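Local coordinates for protein putative archaeal ammonia monooxygenase subunit B (Candidatus Nitrosocaldus yellowstonii, PDB 4O65) that binds copper through the cupredoxin domain of the B subunit of a probable membrane-bound ammonia monooxygenase, at residues 64-78 against 101-115. Sequence-based numbering, arbitrary orientation.
Sequences GRLVSQVKQDLNAWI and NVFTIPGGGEVPYKL
Strand 64-68 runs antiparallel to strand 110-115, and strand 74-78 pairs in the same sense with strand 103-105, so two separate ladders are joined by the loops that carry each segment from one to the other. In the first, Gly-64 with Tyr-113 and Leu-66 with Val-111 exchange backbone hydrogen bonds in both directions; in the second, Leu-74 with Ile-105 and Ala-76 with Phe-103 do the same. Between the ladders lies an apolar core. Leu-66 splits its two branches there: CD1 meets the edge of the Phe-103 ring, 3.6 Å from CZ, while CD2 reaches Tyr-113 CD2 at 3.7 Å. Ile-105 adds CD1 against Ala-76 CB, also 3.7 Å. With CG lodged between backbone N and carbonyl carbon (chi1 74°), the Tyr-113 ring folds over Gly-64, whose N sits above one face, and Ile-78 CD1 makes a CH-pi contact with the other, 3.8 Å from the centroid. Tyr-113 OH is hydrogen-bonded to Thr-129 OG1. Away from this core, Glu-110 OE2 forms a salt bridge with Arg-65 NH1 (3.2 Å) at the guanidinium edge, the planes 63° apart; NH2 makes further salt bridges to Glu-15 and Asp-16. At the crossover the polar groups bind the loops together. Ser-68 OG accepts from Gly-108 N and, as an ST turn, from Val-70 N, while donating to a water that also bridges Gln-72 O and Ile-105 O. Asp-73 OD1 takes Gly-107 N at 2.9 Å on its anti side, 21° out of the carboxylate plane, gripping the start of the type II turn Pro-106 to Gly-109. Two sheets facing each other across an apolar core, with two segments crossing between them in opposite directions, are consistent with the Greek-key beta sandwich of cupredoxins, here with the side chain of Tyr-113 about 13 Å from the bound copper (II) ion.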
loop_
_atom_site.group_PDB
_atom_site.type_symbol
_atom_site.label_atom_id
_atom_site.label_comp_id
_atom_site.label_asym_id
_atom_site.label_seq_id
_atom_site.Cartn_x
_atom_site.Cartn_y
_atom_site.Cartn_z
ATOM N N GLY A 64 -4.173 -7.365 -8.210
ATOM C CA GLY A 64 -5.096 -8.532 -8.110
ATOM C C GLY A 64 -6.452 -8.177 -8.672
ATOM O O GLY A 64 -6.585 -7.182 -9.408
ATOM N N ARG A 65 -7.471 -8.973 -8.336
ATOM C CA ARG A 65 -8.781 -8.681 -8.858
ATOM C C ARG A 65 -9.738 -8.929 -7.699
ATOM O O ARG A 65 -9.512 -9.856 -6.920
ATOM C CB ARG A 65 -9.179 -9.697 -9.987
ATOM C CG ARG A 65 -8.337 -9.738 -11.254
ATOM C CD ARG A 65 -8.985 -10.753 -12.288
ATOM N NE ARG A 65 -9.058 -12.090 -11.636
ATOM C CZ ARG A 65 -10.086 -12.955 -11.680
ATOM N NH1 ARG A 65 -11.189 -12.708 -12.399
ATOM N NH2 ARG A 65 -10.000 -14.113 -11.031
ATOM N N LEU A 66 -10.736 -8.055 -7.562
ATOM C CA LEU A 66 -11.792 -8.217 -6.530
ATOM C C LEU A 66 -12.980 -8.807 -7.258
ATOM O O LEU A 66 -13.417 -8.278 -8.303
ATOM C CB LEU A 66 -12.168 -6.871 -5.951
ATOM C CG LEU A 66 -10.967 -6.090 -5.443
ATOM C CD1 LEU A 66 -11.395 -4.681 -4.983
ATOM C CD2 LEU A 66 -10.290 -6.817 -4.260
ATOM N N VAL A 67 -13.443 -9.947 -6.761
ATOM C CA VAL A 67 -14.490 -10.688 -7.485
ATOM C C VAL A 67 -15.718 -10.844 -6.614
ATOM O O VAL A 67 -15.703 -11.512 -5.547
ATOM C CB VAL A 67 -13.959 -12.054 -7.943
ATOM C CG1 VAL A 67 -15.092 -12.831 -8.661
ATOM C CG2 VAL A 67 -12.728 -11.864 -8.814
ATOM N N SER A 68 -16.812 -10.219 -7.041
ATOM C CA SER A 68 -18.046 -10.201 -6.219
ATOM C C SER A 68 -18.842 -11.484 -6.341
ATOM O O SER A 68 -19.016 -11.999 -7.443
ATOM C CB SER A 68 -18.943 -9.021 -6.654
ATOM O OG SER A 68 -20.252 -9.098 -6.079
ATOM N N GLN A 69 -19.313 -11.999 -5.199
ATOM C CA GLN A 69 -20.181 -13.160 -5.131
ATOM C C GLN A 69 -21.584 -12.819 -4.670
ATOM O O GLN A 69 -22.406 -13.719 -4.400
ATOM C CB GLN A 69 -19.530 -14.204 -4.228
ATOM C CG GLN A 69 -18.133 -14.533 -4.793
ATOM C CD GLN A 69 -17.483 -15.743 -4.174
ATOM O OE1 GLN A 69 -17.191 -15.774 -2.954
ATOM N NE2 GLN A 69 -17.236 -16.758 -5.010
ATOM N N VAL A 70 -21.909 -11.535 -4.641
ATOM C CA VAL A 70 -23.254 -11.114 -4.181
ATOM C C VAL A 70 -24.048 -10.505 -5.354
ATOM O O VAL A 70 -23.492 -10.146 -6.389
ATOM C CB VAL A 70 -23.213 -10.076 -3.023
ATOM C CG1 VAL A 70 -22.422 -10.603 -1.817
ATOM C CG2 VAL A 70 -22.573 -8.806 -3.498
ATOM N N LYS A 71 -25.344 -10.357 -5.164
ATOM C CA LYS A 71 -26.192 -9.933 -6.272
ATOM C C LYS A 71 -26.172 -8.441 -6.507
ATOM O O LYS A 71 -26.389 -7.984 -7.620
ATOM C CB LYS A 71 -27.596 -10.488 -6.065
ATOM C CG LYS A 71 -27.527 -11.999 -6.032
ATOM C CD LYS A 71 -28.860 -12.616 -5.638
ATOM C CE LYS A 71 -28.811 -14.107 -5.907
ATOM N NZ LYS A 71 -30.165 -14.720 -5.775
ATOM N N GLN A 72 -25.810 -7.658 -5.507
ATOM C CA GLN A 72 -25.973 -6.244 -5.662
ATOM C C GLN A 72 -24.628 -5.578 -5.599
ATOM O O GLN A 72 -23.662 -6.196 -5.114
ATOM C CB GLN A 72 -26.890 -5.702 -4.574
ATOM C CG GLN A 72 -26.241 -5.782 -3.202
ATOM C CD GLN A 72 -27.254 -5.529 -2.126
ATOM O OE1 GLN A 72 -27.858 -6.469 -1.622
ATOM N NE2 GLN A 72 -27.519 -4.248 -1.842
ATOM N N ASP A 73 -24.572 -4.336 -6.071
ATOM C CA ASP A 73 -23.373 -3.504 -5.937
ATOM C C ASP A 73 -23.007 -3.262 -4.472
ATOM O O ASP A 73 -23.888 -3.120 -3.600
ATOM C CB ASP A 73 -23.568 -2.147 -6.603
ATOM C CG ASP A 73 -23.750 -2.258 -8.117
ATOM O OD1 ASP A 73 -23.675 -3.371 -8.705
ATOM O OD2 ASP A 73 -23.970 -1.185 -8.726
ATOM N N LEU A 74 -21.707 -3.298 -4.221
ATOM C CA LEU A 74 -21.143 -2.985 -2.899
ATOM C C LEU A 74 -20.186 -1.845 -2.977
ATOM O O LEU A 74 -19.519 -1.645 -4.021
ATOM C CB LEU A 74 -20.343 -4.200 -2.366
ATOM C CG LEU A 74 -21.177 -5.451 -2.092
ATOM C CD1 LEU A 74 -20.279 -6.633 -1.758
ATOM C CD2 LEU A 74 -22.129 -5.221 -0.909
ATOM N N ASN A 75 -20.046 -1.139 -1.856
ATOM C CA ASN A 75 -19.020 -0.091 -1.710
ATOM C C ASN A 75 -17.865 -0.639 -0.875
ATOM O O ASN A 75 -18.106 -1.378 0.068
ATOM C CB ASN A 75 -19.564 1.145 -0.991
ATOM C CG ASN A 75 -20.566 1.852 -1.842
ATOM O OD1 ASN A 75 -20.458 1.790 -3.050
ATOM N ND2 ASN A 75 -21.592 2.432 -1.228
ATOM N N ALA A 76 -16.654 -0.288 -1.275
ATOM C CA ALA A 76 -15.457 -0.838 -0.636
ATOM C C ALA A 76 -14.263 0.102 -0.690
ATOM O O ALA A 76 -14.206 1.038 -1.503
ATOM C CB ALA A 76 -15.119 -2.174 -1.296
ATOM N N TRP A 77 -13.282 -0.162 0.191
ATOM C CA TRP A 77 -11.966 0.470 0.086
ATOM C C TRP A 77 -10.893 -0.579 0.363
ATOM O O TRP A 77 -11.176 -1.661 0.925
ATOM C CB TRP A 77 -11.844 1.649 1.042
ATOM C CG TRP A 77 -12.064 1.340 2.505
ATOM C CD1 TRP A 77 -11.096 1.149 3.499
ATOM C CD2 TRP A 77 -13.348 1.268 3.188
ATOM N NE1 TRP A 77 -11.705 0.911 4.715
ATOM C CE2 TRP A 77 -13.059 0.986 4.586
ATOM C CE3 TRP A 77 -14.683 1.354 2.773
ATOM C CZ2 TRP A 77 -14.081 0.814 5.529
ATOM C CZ3 TRP A 77 -15.699 1.179 3.736
ATOM C CH2 TRP A 77 -15.389 0.924 5.077
ATOM N N ILE A 78 -9.678 -0.287 -0.113
ATOM C CA ILE A 78 -8.630 -1.250 -0.098
ATOM C C ILE A 78 -7.395 -0.704 0.609
ATOM O O ILE A 78 -7.138 0.495 0.566
ATOM C CB ILE A 78 -8.341 -1.641 -1.557
ATOM C CG1 ILE A 78 -7.402 -2.816 -1.648
ATOM C CG2 ILE A 78 -7.865 -0.446 -2.429
ATOM C CD1 ILE A 78 -7.743 -3.519 -2.968
ATOM N N ASN A 101 -11.574 7.172 -2.519
ATOM C CA ASN A 101 -11.519 6.701 -1.120
ATOM C C ASN A 101 -12.411 5.469 -0.903
ATOM O O ASN A 101 -12.075 4.576 -0.124
ATOM C CB ASN A 101 -12.002 7.791 -0.154
ATOM C CG ASN A 101 -11.097 9.014 -0.134
ATOM O OD1 ASN A 101 -11.408 10.037 -0.751
ATOM N ND2 ASN A 101 -9.983 8.919 0.581
ATOM N N VAL A 102 -13.564 5.477 -1.558
ATOM C CA VAL A 102 -14.473 4.316 -1.628
ATOM C C VAL A 102 -14.805 4.101 -3.112
ATOM O O VAL A 102 -14.927 5.077 -3.895
ATOM C CB VAL A 102 -15.733 4.624 -0.807
ATOM C CG1 VAL A 102 -16.760 3.547 -0.923
ATOM C CG2 VAL A 102 -15.379 4.876 0.660
ATOM N N PHE A 103 -14.936 2.851 -3.539
ATOM C CA PHE A 103 -15.353 2.584 -4.924
ATOM C C PHE A 103 -16.442 1.529 -4.972
ATOM O O PHE A 103 -16.716 0.847 -3.951
ATOM C CB PHE A 103 -14.160 2.181 -5.779
ATOM C CG PHE A 103 -13.399 1.009 -5.213
ATOM C CD1 PHE A 103 -13.801 -0.302 -5.528
ATOM C CD2 PHE A 103 -12.311 1.207 -4.364
ATOM C CE1 PHE A 103 -13.133 -1.396 -4.981
ATOM C CE2 PHE A 103 -11.629 0.092 -3.808
ATOM C CZ PHE A 103 -12.043 -1.204 -4.161
ATOM N N THR A 104 -17.053 1.343 -6.149
ATOM C CA THR A 104 -18.119 0.361 -6.283
ATOM C C THR A 104 -17.612 -0.954 -6.834
ATOM O O THR A 104 -16.840 -0.977 -7.813
ATOM C CB THR A 104 -19.228 0.864 -7.241
ATOM O OG1 THR A 104 -19.757 2.063 -6.679
ATOM C CG2 THR A 104 -20.360 -0.167 -7.387
ATOM N N ILE A 105 -18.096 -2.043 -6.242
ATOM C CA ILE A 105 -17.854 -3.340 -6.810
ATOM C C ILE A 105 -19.169 -3.857 -7.364
ATOM O O ILE A 105 -20.112 -4.082 -6.607
ATOM C CB ILE A 105 -17.297 -4.343 -5.769
ATOM C CG1 ILE A 105 -15.998 -3.782 -5.191
ATOM C CG2 ILE A 105 -17.031 -5.687 -6.460
ATOM C CD1 ILE A 105 -15.442 -4.612 -4.055
ATOM N N PRO A 106 -19.264 -3.979 -8.701
ATOM C CA PRO A 106 -20.583 -4.321 -9.240
ATOM C C PRO A 106 -20.991 -5.711 -8.818
ATOM O O PRO A 106 -20.168 -6.609 -8.741
ATOM C CB PRO A 106 -20.395 -4.311 -10.780
ATOM C CG PRO A 106 -19.023 -3.787 -11.029
ATOM C CD PRO A 106 -18.248 -3.716 -9.742
ATOM N N GLY A 107 -22.275 -5.887 -8.604
ATOM C CA GLY A 107 -22.838 -7.198 -8.301
ATOM C C GLY A 107 -22.442 -8.297 -9.273
ATOM O O GLY A 107 -22.682 -8.193 -10.474
ATOM N N GLY A 108 -21.790 -9.344 -8.765
ATOM C CA GLY A 108 -21.358 -10.459 -9.579
ATOM C C GLY A 108 -20.218 -10.128 -10.541
ATOM O O GLY A 108 -19.883 -10.954 -11.394
ATOM N N GLY A 109 -19.646 -8.932 -10.411
ATOM C CA GLY A 109 -18.634 -8.430 -11.356
ATOM C C GLY A 109 -17.244 -8.467 -10.729
ATOM O O GLY A 109 -17.021 -9.139 -9.709
ATOM N N GLU A 110 -16.300 -7.813 -11.403
ATOM C CA GLU A 110 -14.854 -7.969 -11.112
ATOM C C GLU A 110 -14.291 -6.560 -11.143
ATOM O O GLU A 110 -14.638 -5.778 -12.053
ATOM C CB GLU A 110 -14.156 -8.769 -12.249
ATOM C CG GLU A 110 -13.763 -10.252 -12.044
ATOM C CD GLU A 110 -14.687 -11.289 -12.717
ATOM O OE1 GLU A 110 -15.923 -11.125 -12.627
ATOM O OE2 GLU A 110 -14.212 -12.298 -13.324
ATOM N N VAL A 111 -13.369 -6.251 -10.218
ATOM C CA VAL A 111 -12.702 -4.945 -10.216
ATOM C C VAL A 111 -11.181 -5.274 -10.118
ATOM O O VAL A 111 -10.720 -5.761 -9.059
ATOM C CB VAL A 111 -13.171 -4.073 -9.011
ATOM C CG1 VAL A 111 -12.360 -2.774 -8.911
ATOM C CG2 VAL A 111 -14.651 -3.695 -9.206
ATOM N N PRO A 112 -10.402 -4.989 -11.190
ATOM C CA PRO A 112 -8.930 -5.120 -11.023
ATOM C C PRO A 112 -8.441 -4.050 -10.091
ATOM O O PRO A 112 -9.016 -2.926 -10.056
ATOM C CB PRO A 112 -8.348 -4.903 -12.459
ATOM C CG PRO A 112 -9.491 -4.387 -13.271
ATOM C CD PRO A 112 -10.808 -4.729 -12.593
ATOM N N TYR A 113 -7.419 -4.367 -9.286
ATOM C CA TYR A 113 -6.872 -3.319 -8.377
ATOM C C TYR A 113 -5.356 -3.276 -8.476
ATOM O O TYR A 113 -4.706 -4.281 -8.855
ATOM C CB TYR A 113 -7.334 -3.570 -6.908
ATOM C CG TYR A 113 -6.640 -4.731 -6.225
ATOM C CD1 TYR A 113 -5.458 -4.533 -5.494
ATOM C CD2 TYR A 113 -7.240 -6.011 -6.202
ATOM C CE1 TYR A 113 -4.800 -5.626 -4.876
ATOM C CE2 TYR A 113 -6.633 -7.072 -5.565
ATOM C CZ TYR A 113 -5.439 -6.872 -4.883
ATOM O OH TYR A 113 -4.872 -7.947 -4.275
ATOM N N LYS A 114 -4.804 -2.134 -8.078
ATOM C CA LYS A 114 -3.357 -1.954 -8.012
ATOM C C LYS A 114 -3.077 -1.001 -6.849
ATOM O O LYS A 114 -3.642 0.123 -6.765
ATOM C CB LYS A 114 -2.786 -1.412 -9.316
ATOM C CG LYS A 114 -1.293 -0.977 -9.167
ATOM C CD LYS A 114 -0.710 -0.840 -10.574
ATOM C CE LYS A 114 0.686 -0.193 -10.589
ATOM N NZ LYS A 114 1.347 -0.194 -11.963
ATOM N N LEU A 115 -2.239 -1.463 -5.930
ATOM C CA LEU A 115 -1.805 -0.653 -4.800
ATOM C C LEU A 115 -0.307 -0.415 -4.968
ATOM O O LEU A 115 0.464 -1.348 -5.314
ATOM C CB LEU A 115 -1.978 -1.421 -3.491
ATOM C CG LEU A 115 -3.291 -2.194 -3.344
ATOM C CD1 LEU A 115 -3.289 -2.852 -1.974
ATOM C CD2 LEU A 115 -4.416 -1.197 -3.480
HETATM O O HOH W 1 -20.843 -6.597 -5.353
HETATM O O HOH W 2 -18.511 3.969 -4.362
#